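Local coordinates for protein hydrazine synthase beta subunit (Candidatus Kuenenia stuttgartiensis, PDB 5C2V) that forms part of the hydrazine synthase complex, which condenses nitric oxide with ammonium, and may modulate passage of the hydroxylamine intermediate between the gamma and alpha active sites, at residues Tyr70-Glu75 and Ala111-Ser116; Tyr138-Gly143 and Gly178-Asn183; Thr155-Leu160 and Lys202-Thr207; Gly271-His276 and Asn338-Asn343. All coordinates share one frame; numbering follows the deposited sequence.

Overall arrangement
All four contacts belong to one beta-propeller. Contacts 1 and 3 join second strands of neighbouring blades, contact 2 lets an interblade loop meet the edge strand of the next blade, and contact 4 lies where the chain meets the gamma subunit. Contacts 2 and 3, with centres 12 Å apart, touch each other: L160 of contact 3 packs on the 139-142 loop of contact 2. Contact 1 stands about 17 Å, centre to centre, from either. Contacts 2 and 4 fall on opposite sides of the chain's centre, their centres about 31 Å apart. The C72 side chain is about 11 Å from calcium, that of N183 about 14 Å from trimethyl glycine, and that of F340 about 13 Å from heme c.

Contact 1 (Tyr70-Glu75 and Ala111-Ser116)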
loop_
_atom_site.group_PDB
_atom_site.type_symbol
_atom_site.label_atom_id
_atom_site.label_comp_id
_atom_site.label_asym_id
_atom_site.label_seq_id
_atom_site.Cartn_x
_atom_site.Cartn_y
_atom_site.Cartn_z
ATOM N N TYR B 70 -8.230 11.883 -63.410
ATOM C CA TYR B 70 -9.625 12.275 -63.245
ATOM C C TYR B 70 -9.771 13.222 -62.061
ATOM O O TYR B 70 -9.589 12.826 -60.912
ATOM C CB TYR B 70 -10.514 11.045 -63.050
ATOM C CG TYR B 70 -10.781 10.256 -64.314
ATOM C CD1 TYR B 70 -9.752 9.601 -64.980
ATOM C CD2 TYR B 70 -12.065 10.157 -64.835
ATOM C CE1 TYR B 70 -9.994 8.877 -66.133
ATOM C CE2 TYR B 70 -12.316 9.435 -65.986
ATOM C CZ TYR B 70 -11.278 8.797 -66.631
ATOM O OH TYR B 70 -11.523 8.077 -67.778
ATOM N N VAL B 71 -10.116 14.473 -62.351
ATOM C CA VAL B 71 -10.177 15.512 -61.331
ATOM C C VAL B 71 -11.622 15.843 -60.973
ATOM O O VAL B 71 -12.479 15.925 -61.850
ATOM C CB VAL B 71 -9.458 16.792 -61.805
ATOM C CG1 VAL B 71 -9.424 17.829 -60.700
ATOM C CG2 VAL B 71 -8.048 16.466 -62.272
ATOM N N CYS B 72 -11.894 16.029 -59.685
ATOM C CA CYS B 72 -13.241 16.373 -59.246
ATOM C C CYS B 72 -13.418 17.877 -59.110
ATOM O O CYS B 72 -12.857 18.488 -58.206
ATOM C CB CYS B 72 -13.559 15.704 -57.908
ATOM S SG CYS B 72 -14.111 13.997 -58.028
ATOM N N ASN B 73 -14.226 18.462 -59.988
ATOM C CA ASN B 73 -14.556 19.875 -59.884
ATOM C C ASN B 73 -15.859 20.032 -59.113
ATOM O O ASN B 73 -16.938 19.673 -59.599
ATOM C CB ASN B 73 -14.663 20.514 -61.268
ATOM C CG ASN B 73 -13.472 20.192 -62.151
ATOM O OD1 ASN B 73 -12.393 20.764 -61.993
ATOM N ND2 ASN B 73 -13.666 19.277 -63.095
ATOM N N ALA B 74 -15.741 20.585 -57.910
ATOM C CA ALA B 74 -16.836 20.613 -56.952
ATOM C C ALA B 74 -17.903 21.644 -57.292
ATOM O O ALA B 74 -19.096 21.337 -57.297
ATOM C CB ALA B 74 -16.289 20.875 -55.567
ATOM N N GLU B 75 -17.471 22.868 -57.572
ATOM C CA GLU B 75 -18.402 23.951 -57.862
ATOM C C GLU B 75 -19.048 23.757 -59.228
ATOM O O GLU B 75 -20.222 24.072 -59.422
ATOM C CB GLU B 75 -17.694 25.304 -57.798
ATOM C CG GLU B 75 -18.609 26.495 -58.043
ATOM C CD GLU B 75 -19.739 26.581 -57.032
ATOM O OE1 GLU B 75 -19.564 27.266 -56.002
ATOM O OE2 GLU B 75 -20.803 25.971 -57.268
ATOM N N ALA B 111 -14.420 4.436 -63.013
ATOM C CA ALA B 111 -14.143 5.451 -62.007
ATOM C C ALA B 111 -15.396 5.711 -61.178
ATOM O O ALA B 111 -16.496 5.796 -61.714
ATOM C CB ALA B 111 -13.658 6.733 -62.660
ATOM N N TYR B 112 -15.224 5.834 -59.868
ATOM C CA TYR B 112 -16.346 6.060 -58.969
ATOM C C TYR B 112 -16.228 7.425 -58.308
ATOM O O TYR B 112 -15.179 7.778 -57.762
ATOM C CB TYR B 112 -16.422 4.949 -57.922
ATOM C CG TYR B 112 -16.717 3.594 -58.521
ATOM C CD1 TYR B 112 -15.695 2.797 -59.022
ATOM C CD2 TYR B 112 -18.017 3.115 -58.598
ATOM C CE1 TYR B 112 -15.960 1.561 -59.577
ATOM C CE2 TYR B 112 -18.292 1.880 -59.150
ATOM C CZ TYR B 112 -17.259 1.107 -59.639
ATOM O OH TYR B 112 -17.530 -0.124 -60.190
ATOM N N VAL B 113 -17.316 8.187 -58.374
ATOM C CA VAL B 113 -17.324 9.572 -57.924
ATOM C C VAL B 113 -18.349 9.804 -56.819
ATOM O O VAL B 113 -19.544 9.613 -57.028
ATOM C CB VAL B 113 -17.635 10.528 -59.092
ATOM C CG1 VAL B 113 -17.313 11.948 -58.704
ATOM C CG2 VAL B 113 -16.856 10.128 -60.334
ATOM N N ALA B 114 -17.889 10.227 -55.647
ATOM C CA ALA B 114 -18.802 10.471 -54.535
ATOM C C ALA B 114 -19.381 11.880 -54.600
ATOM O O ALA B 114 -18.636 12.859 -54.576
ATOM C CB ALA B 114 -18.094 10.249 -53.208
ATOM N N CYS B 115 -20.706 11.988 -54.682
ATOM C CA CYS B 115 -21.332 13.308 -54.741
ATOM C C CYS B 115 -21.751 13.766 -53.345
ATOM O O CYS B 115 -22.670 13.210 -52.749
ATOM C CB CYS B 115 -22.531 13.290 -55.691
ATOM S SG CYS B 115 -22.137 12.681 -57.349
ATOM N N SER B 116 -21.078 14.801 -52.847
ATOM C CA SER B 116 -21.137 15.161 -51.430
ATOM C C SER B 116 -22.174 16.219 -51.063
ATOM O O SER B 116 -22.210 16.665 -49.915
ATOM C CB SER B 116 -19.763 15.637 -50.959
ATOM O OG SER B 116 -19.334 16.765 -51.696
#
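The aromatic ring that takes part, that of Y70, is approached obliquely by the methyl of A111; CD2 of Y70 lies 4.4 Å from CB of A111. Alanine suits this place because a single methyl fits beside the broad ring. I102 and V81 also pack on Y70, while its OH is hydrogen-bonded to OG1 of T128, so the ring can be buried without its hydroxyl lacking a partner. Two residues further along each strand the pattern repeats on a smaller scale, with SG of C72 3.9 Å from CG1 of V113. With chi1 of -166°, CG1 of V113 is anti to the backbone N, and this is the branch that reaches the sulfur. Residues 70-73 and 111-115 lie on the second strands of two successive four-stranded propeller blades, and they run in the same general direction, Y70 level with A111 and C72 with V113. No hydrogen bond links them: the CA atoms of C72 and V113 are 8.0 Å apart, a spacing for side chains meeting between sheets. I102, on the first strand of the second blade, touches both Y70 and C72. V113 packs in addition on V79 of the first blade, and its beta-branched shape suits both the extended backbone and the apolar interface between blades.

Contact 2 (Tyr138-Gly143 and Gly178-Asn183)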
loop_
_atom_site.group_PDB
_atom_site.type_symbol
_atom_site.label_atom_id
_atom_site.label_comp_id
_atom_site.label_asym_id
_atom_site.label_seq_id
_atom_site.Cartn_x
_atom_site.Cartn_y
_atom_site.Cartn_z
ATOM N N TYR B 138 -27.261 4.818 -55.448
ATOM C CA TYR B 138 -27.841 5.595 -54.358
ATOM C C TYR B 138 -27.446 5.036 -52.996
ATOM O O TYR B 138 -27.665 3.860 -52.709
ATOM C CB TYR B 138 -29.366 5.637 -54.488
ATOM C CG TYR B 138 -29.862 6.399 -55.698
ATOM C CD1 TYR B 138 -29.011 7.230 -56.418
ATOM C CD2 TYR B 138 -31.180 6.287 -56.121
ATOM C CE1 TYR B 138 -29.460 7.927 -57.525
ATOM C CE2 TYR B 138 -31.638 6.980 -57.226
ATOM C CZ TYR B 138 -30.772 7.798 -57.924
ATOM O OH TYR B 138 -31.224 8.490 -59.024
ATOM N N THR B 139 -26.862 5.890 -52.159
ATOM C CA THR B 139 -26.407 5.477 -50.838
ATOM C C THR B 139 -27.562 5.414 -49.842
ATOM O O THR B 139 -28.707 5.712 -50.184
ATOM C CB THR B 139 -25.321 6.424 -50.296
ATOM O OG1 THR B 139 -25.880 7.726 -50.084
ATOM C CG2 THR B 139 -24.164 6.525 -51.277
ATOM N N SER B 140 -27.251 5.029 -48.608
ATOM C CA SER B 140 -28.265 4.882 -47.571
ATOM C C SER B 140 -28.678 6.227 -46.982
ATOM O O SER B 140 -29.801 6.384 -46.500
ATOM C CB SER B 140 -27.762 3.958 -46.461
ATOM O OG SER B 140 -27.435 2.679 -46.976
ATOM N N ASP B 141 -27.768 7.194 -47.018
ATOM C CA ASP B 141 -28.065 8.529 -46.515
ATOM C C ASP B 141 -27.301 9.590 -47.301
ATOM O O ASP B 141 -26.527 9.272 -48.205
ATOM C CB ASP B 141 -27.734 8.628 -45.025
ATOM C CG ASP B 141 -28.760 9.439 -44.252
ATOM O OD1 ASP B 141 -29.387 10.336 -44.853
ATOM O OD2 ASP B 141 -28.941 9.175 -43.046
ATOM N N TYR B 142 -27.522 10.850 -46.946
ATOM C CA TYR B 142 -26.989 11.973 -47.710
ATOM C C TYR B 142 -25.505 12.253 -47.478
ATOM O O TYR B 142 -24.940 11.890 -46.446
ATOM C CB TYR B 142 -27.794 13.236 -47.406
ATOM C CG TYR B 142 -29.238 13.166 -47.847
ATOM C CD1 TYR B 142 -29.564 12.964 -49.181
ATOM C CD2 TYR B 142 -30.275 13.323 -46.937
ATOM C CE1 TYR B 142 -30.882 12.901 -49.594
ATOM C CE2 TYR B 142 -31.597 13.268 -47.343
ATOM C CZ TYR B 142 -31.893 13.058 -48.674
ATOM O OH TYR B 142 -33.203 13.000 -49.089
ATOM N N GLY B 143 -24.891 12.909 -48.457
ATOM C CA GLY B 143 -23.534 13.412 -48.339
ATOM C C GLY B 143 -22.377 12.429 -48.285
ATOM O O GLY B 143 -21.595 12.466 -47.334
ATOM N N GLY B 178 -23.686 -3.499 -57.803
ATOM C CA GLY B 178 -23.951 -2.072 -57.881
ATOM C C GLY B 178 -25.032 -1.592 -56.928
ATOM O O GLY B 178 -25.725 -0.614 -57.209
ATOM N N ARG B 179 -25.186 -2.287 -55.803
ATOM C CA ARG B 179 -26.204 -1.938 -54.810
ATOM C C ARG B 179 -25.654 -2.013 -53.386
ATOM O O ARG B 179 -24.564 -2.542 -53.163
ATOM C CB ARG B 179 -27.426 -2.856 -54.939
ATOM C CG ARG B 179 -27.621 -3.486 -56.310
ATOM C CD ARG B 179 -28.602 -4.640 -56.240
ATOM N NE ARG B 179 -29.832 -4.265 -55.552
ATOM C CZ ARG B 179 -30.803 -5.118 -55.248
ATOM N NH1 ARG B 179 -30.687 -6.398 -55.571
ATOM N NH2 ARG B 179 -31.890 -4.692 -54.619
ATOM N N VAL B 180 -26.407 -1.483 -52.425
ATOM C CA VAL B 180 -25.973 -1.509 -51.032
ATOM C C VAL B 180 -26.244 -2.869 -50.383
ATOM O O VAL B 180 -27.390 -3.308 -50.278
ATOM C CB VAL B 180 -26.675 -0.396 -50.200
ATOM C CG1 VAL B 180 -26.118 0.969 -50.546
ATOM C CG2 VAL B 180 -28.184 -0.407 -50.433
ATOM N N VAL B 181 -25.178 -3.548 -49.965
ATOM C CA VAL B 181 -25.320 -4.777 -49.186
ATOM C C VAL B 181 -25.527 -4.518 -47.687
ATOM O O VAL B 181 -26.348 -5.179 -47.050
ATOM C CB VAL B 181 -24.108 -5.725 -49.393
ATOM C CG1 VAL B 181 -24.081 -6.239 -50.824
ATOM C CG2 VAL B 181 -22.797 -5.031 -49.061
ATOM N N GLU B 182 -24.785 -3.565 -47.128
ATOM C CA GLU B 182 -24.822 -3.308 -45.689
ATOM C C GLU B 182 -24.496 -1.854 -45.349
ATOM O O GLU B 182 -23.759 -1.188 -46.075
ATOM C CB GLU B 182 -23.848 -4.242 -44.961
ATOM C CG GLU B 182 -24.056 -4.329 -43.454
ATOM C CD GLU B 182 -23.065 -5.259 -42.778
ATOM O OE1 GLU B 182 -23.371 -5.762 -41.677
ATOM O OE2 GLU B 182 -21.977 -5.485 -43.350
ATOM N N ASN B 183 -25.047 -1.371 -44.239
ATOM C CA ASN B 183 -24.737 -0.038 -43.733
ATOM C C ASN B 183 -24.319 -0.086 -42.266
ATOM O O ASN B 183 -25.084 -0.538 -41.414
ATOM C CB ASN B 183 -25.937 0.893 -43.905
ATOM C CG ASN B 183 -25.733 2.237 -43.232
ATOM O OD1 ASN B 183 -25.084 3.128 -43.781
ATOM N ND2 ASN B 183 -26.289 2.391 -42.036
#
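Loop residues S140 and Y138 come alongside the strand that carries V180 and N183 without any backbone hydrogen bond, the CA atoms of S140 and N183 standing 7.2 Å apart. Side chains bridge the gap. OG of S140 lies 3.9 Å from CB of N183 and 4.2 Å from CG1 of V180. At this exposed surface a small polar serine and a branched valine, a shape at home in strands, can meet. V180 sets its CG1 anti to its own carbonyl carbon (chi1 -73°), which brings that methyl within 3.9 Å of the Y138 carbonyl oxygen. In the propeller, residues 138-143 connect the last strand of one blade to the innermost strand, 144-149, of the next, whereas 179-186 is the outermost strand of that second blade, so the connection lies alongside the outer part of the blade it is about to enter. D171 of strand 168-174 accepts a hydrogen bond from N of S140 and so ties the loop to the same blade. Further along, OD1 of D141 accepts from N of Y142 at 2.9 Å, on its anti side. Positive phi at G143, a conformation glycine adopts readily, takes the chain into strand 144-149.

Contact 3 (Thr155-Leu160 and Lys202-Thr207)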
loop_
_atom_site.group_PDB
_atom_site.type_symbol
_atom_site.label_atom_id
_atom_site.label_comp_id
_atom_site.label_asym_id
_atom_site.label_seq_id
_atom_site.Cartn_x
_atom_site.Cartn_y
_atom_site.Cartn_z
ATOM N N THR B 155 -15.657 -4.776 -53.881
ATOM C CA THR B 155 -16.428 -4.014 -52.901
ATOM C C THR B 155 -16.014 -2.545 -52.843
ATOM O O THR B 155 -14.846 -2.205 -53.037
ATOM C CB THR B 155 -16.306 -4.620 -51.487
ATOM O OG1 THR B 155 -14.956 -5.042 -51.259
ATOM C CG2 THR B 155 -17.234 -5.816 -51.335
ATOM N N LEU B 156 -16.988 -1.685 -52.569
ATOM C CA LEU B 156 -16.784 -0.242 -52.562
ATOM C C LEU B 156 -17.366 0.371 -51.290
ATOM O O LEU B 156 -18.574 0.335 -51.083
ATOM C CB LEU B 156 -17.432 0.375 -53.810
ATOM C CG LEU B 156 -17.328 1.862 -54.175
ATOM C CD1 LEU B 156 -18.368 2.706 -53.442
ATOM C CD2 LEU B 156 -15.929 2.403 -53.946
ATOM N N VAL B 157 -16.518 0.950 -50.447
ATOM C CA VAL B 157 -17.005 1.572 -49.221
ATOM C C VAL B 157 -17.185 3.072 -49.414
ATOM O O VAL B 157 -16.401 3.716 -50.110
ATOM C CB VAL B 157 -16.059 1.318 -48.026
ATOM C CG1 VAL B 157 -16.061 -0.154 -47.653
ATOM C CG2 VAL B 157 -14.652 1.797 -48.338
ATOM N N ALA B 158 -18.230 3.624 -48.809
ATOM C CA ALA B 158 -18.477 5.059 -48.900
ATOM C C ALA B 158 -18.809 5.652 -47.539
ATOM O O ALA B 158 -19.770 5.239 -46.892
ATOM C CB ALA B 158 -19.598 5.342 -49.885
ATOM N N ILE B 159 -18.009 6.619 -47.104
ATOM C CA ILE B 159 -18.322 7.338 -45.880
ATOM C C ILE B 159 -19.440 8.333 -46.144
ATOM O O ILE B 159 -19.337 9.188 -47.026
ATOM C CB ILE B 159 -17.101 8.084 -45.306
ATOM C CG1 ILE B 159 -16.334 8.800 -46.419
ATOM C CG2 ILE B 159 -16.192 7.118 -44.567
ATOM C CD1 ILE B 159 -15.244 9.710 -45.914
ATOM N N LEU B 160 -20.512 8.218 -45.372
ATOM C CA LEU B 160 -21.608 9.158 -45.489
ATOM C C LEU B 160 -21.485 10.179 -44.379
ATOM O O LEU B 160 -21.686 9.865 -43.206
ATOM C CB LEU B 160 -22.960 8.449 -45.414
ATOM C CG LEU B 160 -23.136 7.187 -46.256
ATOM C CD1 LEU B 160 -24.531 6.618 -46.055
ATOM C CD2 LEU B 160 -22.876 7.477 -47.725
ATOM N N LYS B 202 -8.983 -6.455 -44.821
ATOM C CA LYS B 202 -9.757 -6.920 -43.672
ATOM C C LYS B 202 -10.245 -5.782 -42.776
ATOM O O LYS B 202 -11.049 -6.005 -41.870
ATOM C CB LYS B 202 -8.932 -7.905 -42.844
ATOM C CG LYS B 202 -8.644 -9.220 -43.547
ATOM C CD LYS B 202 -7.589 -10.018 -42.801
ATOM C CE LYS B 202 -7.970 -10.219 -41.344
ATOM N NZ LYS B 202 -6.879 -10.878 -40.578
ATOM N N TYR B 203 -9.766 -4.568 -43.027
ATOM C CA TYR B 203 -10.123 -3.424 -42.193
ATOM C C TYR B 203 -10.241 -2.137 -43.003
ATOM O O TYR B 203 -9.643 -2.008 -44.072
ATOM C CB TYR B 203 -9.092 -3.217 -41.078
ATOM C CG TYR B 203 -8.713 -4.464 -40.312
ATOM C CD1 TYR B 203 -9.463 -4.889 -39.223
ATOM C CD2 TYR B 203 -7.595 -5.208 -40.667
ATOM C CE1 TYR B 203 -9.115 -6.025 -38.516
ATOM C CE2 TYR B 203 -7.240 -6.345 -39.966
ATOM C CZ TYR B 203 -8.004 -6.749 -38.891
ATOM O OH TYR B 203 -7.655 -7.881 -38.190
ATOM N N ILE B 204 -11.012 -1.185 -42.486
ATOM C CA ILE B 204 -11.018 0.167 -43.034
ATOM C C ILE B 204 -10.823 1.197 -41.929
ATOM O O ILE B 204 -11.326 1.035 -40.817
ATOM C CB ILE B 204 -12.322 0.492 -43.794
ATOM C CG1 ILE B 204 -13.546 0.156 -42.942
ATOM C CG2 ILE B 204 -12.374 -0.255 -45.115
ATOM C CD1 ILE B 204 -14.860 0.541 -43.586
ATOM N N ALA B 205 -10.081 2.255 -42.238
ATOM C CA ALA B 205 -9.878 3.346 -41.294
ATOM C C ALA B 205 -10.679 4.569 -41.726
ATOM O O ALA B 205 -10.729 4.902 -42.914
ATOM C CB ALA B 205 -8.402 3.687 -41.175
ATOM N N VAL B 206 -11.319 5.217 -40.756
ATOM C CA VAL B 206 -12.114 6.416 -41.011
ATOM C C VAL B 206 -11.819 7.506 -39.982
ATOM O O VAL B 206 -12.027 7.310 -38.787
ATOM C CB VAL B 206 -13.627 6.106 -40.989
ATOM C CG1 VAL B 206 -14.437 7.392 -41.074
ATOM C CG2 VAL B 206 -14.000 5.155 -42.121
ATOM N N THR B 207 -11.339 8.655 -40.448
ATOM C CA THR B 207 -11.070 9.784 -39.561
ATOM C C THR B 207 -12.324 10.621 -39.330
ATOM O O THR B 207 -13.051 10.933 -40.274
ATOM C CB THR B 207 -9.963 10.698 -40.117
ATOM O OG1 THR B 207 -10.153 10.880 -41.527
ATOM C CG2 THR B 207 -8.595 10.092 -39.869
#
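No polar bond joins V157 and I159 to I204 and V206; backbone hydrogen bonds hold strand 155-160 within its own blade, V157 with E148 and I159 with R145 and M146. Between the segments only methyl groups meet. CG2 of I159 sits 3.8 Å from CG2 of V206 and almost as near its CG1, so one methyl bears on both branches of the valine, the two side chains passing one another with their tips pointing opposite ways. V157 meets its neighbour differently: CG1 touches the far end of I204, CD1, at 4.3 Å. Isoleucine suits that position because its longer branch, extended at chi2 176°, can span a gap where the CA atoms are 8.7 Å apart. These are the second strands of successive propeller blades, and Y197 of strand 190-197 packs on V157 and I204 alike, while V195 covers I159. At the start of the second segment, K202 and Y203 reach N665 of the alpha subunit, the lysine through a weak hydrogen bond. Because the buried join has no directional bond across it, its cohesion probably rests on the fit of beta-branched side chains and on burying apolar surface.

Contact 4 (Gly271-His276 and Asn338-Asn343); sequences GVRGMH and NYFSNN
R273 reaches across to Y339 and F340 with an almost fully extended chain, its first three torsions all near 180°, and only the guanidinium turns at the end, chi4 being -92°. It meets both rings obliquely, one nitrogen to each: NH2 is 4.3 Å from CG of Y339 and NH1 is 4.4 Å from CE2 of F340. The cation-pi attraction to Y339 can be weak at most, since CZ lies 5.8 Å from the ring centroid. Between the aromatics, CD1 of Y339 stands 3.5 Å above the centre of the F340 ring, while CG of F340 lies in the plane of Y339 at its edge. An arginine suits this place because its long aliphatic chain spans the gap and its flat, charged end can lie beside aromatic rings. Around the turn, N338 is opposed by two residues, N342 and N343, a G1 beta bulge; N342 takes a left-handed backbone conformation, one that asparagine accepts relatively easily. ND2 of N338 donates to OD1 of N343 at 2.9 Å, from above its carbonyl plane. OH of Y339 is hydrogen-bonded to OE1 of Q47 of the gamma subunit, and NE2 of H276 to OD1 of its D52. The turn joins strands 333-338 and 343-348, beside the end of strand 267-272; F16 of strand 15-20 and S323 of strand 322-327 pack on R273, and N343 pairs with an antiparallel gamma-subunit strand.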
loop_
_atom_site.group_PDB
_atom_site.type_symbol
_atom_site.label_atom_id
_atom_site.label_comp_id
_atom_site.label_asym_id
_atom_site.label_seq_id
_atom_site.Cartn_x
_atom_site.Cartn_y
_atom_site.Cartn_z
ATOM N N GLY B 271 -3.477 13.352 -41.950
ATOM C CA GLY B 271 -3.380 14.795 -42.001
ATOM C C GLY B 271 -4.255 15.416 -40.930
ATOM O O GLY B 271 -5.462 15.173 -40.883
ATOM N N VAL B 272 -3.648 16.223 -40.071
ATOM C CA VAL B 272 -4.385 16.956 -39.052
ATOM C C VAL B 272 -4.376 18.424 -39.433
ATOM O O VAL B 272 -3.350 19.111 -39.322
ATOM C CB VAL B 272 -3.782 16.769 -37.648
ATOM C CG1 VAL B 272 -4.681 17.395 -36.602
ATOM C CG2 VAL B 272 -3.572 15.290 -37.353
ATOM N N ARG B 273 -5.548 18.888 -39.855
ATOM C CA ARG B 273 -5.717 20.170 -40.524
ATOM C C ARG B 273 -5.738 21.334 -39.543
ATOM O O ARG B 273 -5.137 22.378 -39.791
ATOM C CB ARG B 273 -7.008 20.143 -41.345
ATOM C CG ARG B 273 -7.102 21.185 -42.443
ATOM C CD ARG B 273 -8.448 21.080 -43.144
ATOM N NE ARG B 273 -8.472 21.795 -44.416
ATOM C CZ ARG B 273 -8.852 23.060 -44.554
ATOM N NH1 ARG B 273 -9.243 23.755 -43.494
ATOM N NH2 ARG B 273 -8.843 23.631 -45.750
ATOM N N GLY B 274 -6.437 21.146 -38.430
ATOM C CA GLY B 274 -6.537 22.174 -37.414
ATOM C C GLY B 274 -5.224 22.389 -36.690
ATOM O O GLY B 274 -4.846 23.523 -36.394
ATOM N N MET B 275 -4.533 21.294 -36.395
ATOM C CA MET B 275 -3.271 21.360 -35.667
ATOM C C MET B 275 -2.050 21.371 -36.581
ATOM O O MET B 275 -0.918 21.347 -36.101
ATOM C CB MET B 275 -3.168 20.199 -34.679
ATOM C CG MET B 275 -4.122 20.325 -33.509
ATOM S SD MET B 275 -4.082 21.963 -32.755
ATOM C CE MET B 275 -2.458 21.951 -32.004
ATOM N N HIS B 276 -2.285 21.382 -37.890
ATOM C CA HIS B 276 -1.216 21.523 -38.879
ATOM C C HIS B 276 -0.100 20.497 -38.724
ATOM O O HIS B 276 1.075 20.864 -38.678
ATOM C CB HIS B 276 -0.606 22.926 -38.807
ATOM C CG HIS B 276 -1.613 24.018 -38.632
ATOM N ND1 HIS B 276 -2.620 24.256 -39.544
ATOM C CD2 HIS B 276 -1.767 24.937 -37.652
ATOM C CE1 HIS B 276 -3.350 25.275 -39.131
ATOM N NE2 HIS B 276 -2.858 25.707 -37.986
ATOM N N ASN B 338 -0.628 21.423 -48.071
ATOM C CA ASN B 338 -0.962 22.537 -47.191
ATOM C C ASN B 338 -1.591 23.707 -47.946
ATOM O O ASN B 338 -0.934 24.365 -48.773
ATOM C CB ASN B 338 0.284 23.007 -46.445
ATOM C CG ASN B 338 1.077 21.856 -45.860
ATOM O OD1 ASN B 338 0.506 20.882 -45.368
ATOM N ND2 ASN B 338 2.399 21.954 -45.924
ATOM N N TYR B 339 -2.865 23.943 -47.633
ATOM C CA TYR B 339 -3.714 24.939 -48.285
ATOM C C TYR B 339 -3.277 26.382 -48.046
ATOM O O TYR B 339 -3.055 27.133 -48.995
ATOM C CB TYR B 339 -5.162 24.756 -47.802
ATOM C CG TYR B 339 -6.151 25.799 -48.286
ATOM C CD1 TYR B 339 -6.422 26.936 -47.532
ATOM C CD2 TYR B 339 -6.833 25.632 -49.482
ATOM C CE1 TYR B 339 -7.330 27.885 -47.970
ATOM C CE2 TYR B 339 -7.741 26.575 -49.928
ATOM C CZ TYR B 339 -7.986 27.699 -49.168
ATOM O OH TYR B 339 -8.891 28.638 -49.607
ATOM N N PHE B 340 -3.161 26.766 -46.779
ATOM C CA PHE B 340 -2.859 28.151 -46.432
ATOM C C PHE B 340 -1.419 28.517 -46.767
ATOM O O PHE B 340 -1.143 29.622 -47.232
ATOM C CB PHE B 340 -3.134 28.405 -44.948
ATOM C CG PHE B 340 -4.579 28.257 -44.567
ATOM C CD1 PHE B 340 -5.510 29.205 -44.955
ATOM C CD2 PHE B 340 -5.005 27.174 -43.816
ATOM C CE1 PHE B 340 -6.841 29.073 -44.609
ATOM C CE2 PHE B 340 -6.335 27.038 -43.464
ATOM C CZ PHE B 340 -7.253 27.989 -43.861
ATOM N N SER B 341 -0.504 27.582 -46.533
ATOM C CA SER B 341 0.906 27.809 -46.822
ATOM C C SER B 341 1.197 27.613 -48.306
ATOM O O SER B 341 2.293 27.924 -48.777
ATOM C CB SER B 341 1.781 26.877 -45.983
ATOM O OG SER B 341 1.615 27.130 -44.599
ATOM N N ASN B 342 0.205 27.099 -49.030
ATOM C CA ASN B 342 0.315 26.855 -50.466
ATOM C C ASN B 342 1.511 25.988 -50.830
ATOM O O ASN B 342 2.259 26.319 -51.751
ATOM C CB ASN B 342 0.401 28.179 -51.231
ATOM C CG ASN B 342 -0.868 28.995 -51.130
ATOM O OD1 ASN B 342 -1.971 28.475 -51.291
ATOM N ND2 ASN B 342 -0.718 30.287 -50.860
ATOM N N ASN B 343 1.701 24.881 -50.119
ATOM C CA ASN B 343 2.881 24.057 -50.390
ATOM C C ASN B 343 2.705 22.593 -50.013
ATOM O O ASN B 343 1.634 22.186 -49.594
ATOM C CB ASN B 343 4.106 24.635 -49.669
ATOM C CG ASN B 343 3.865 24.867 -48.188
ATOM O OD1 ASN B 343 2.965 24.281 -47.590
ATOM N ND2 ASN B 343 4.675 25.733 -47.589
#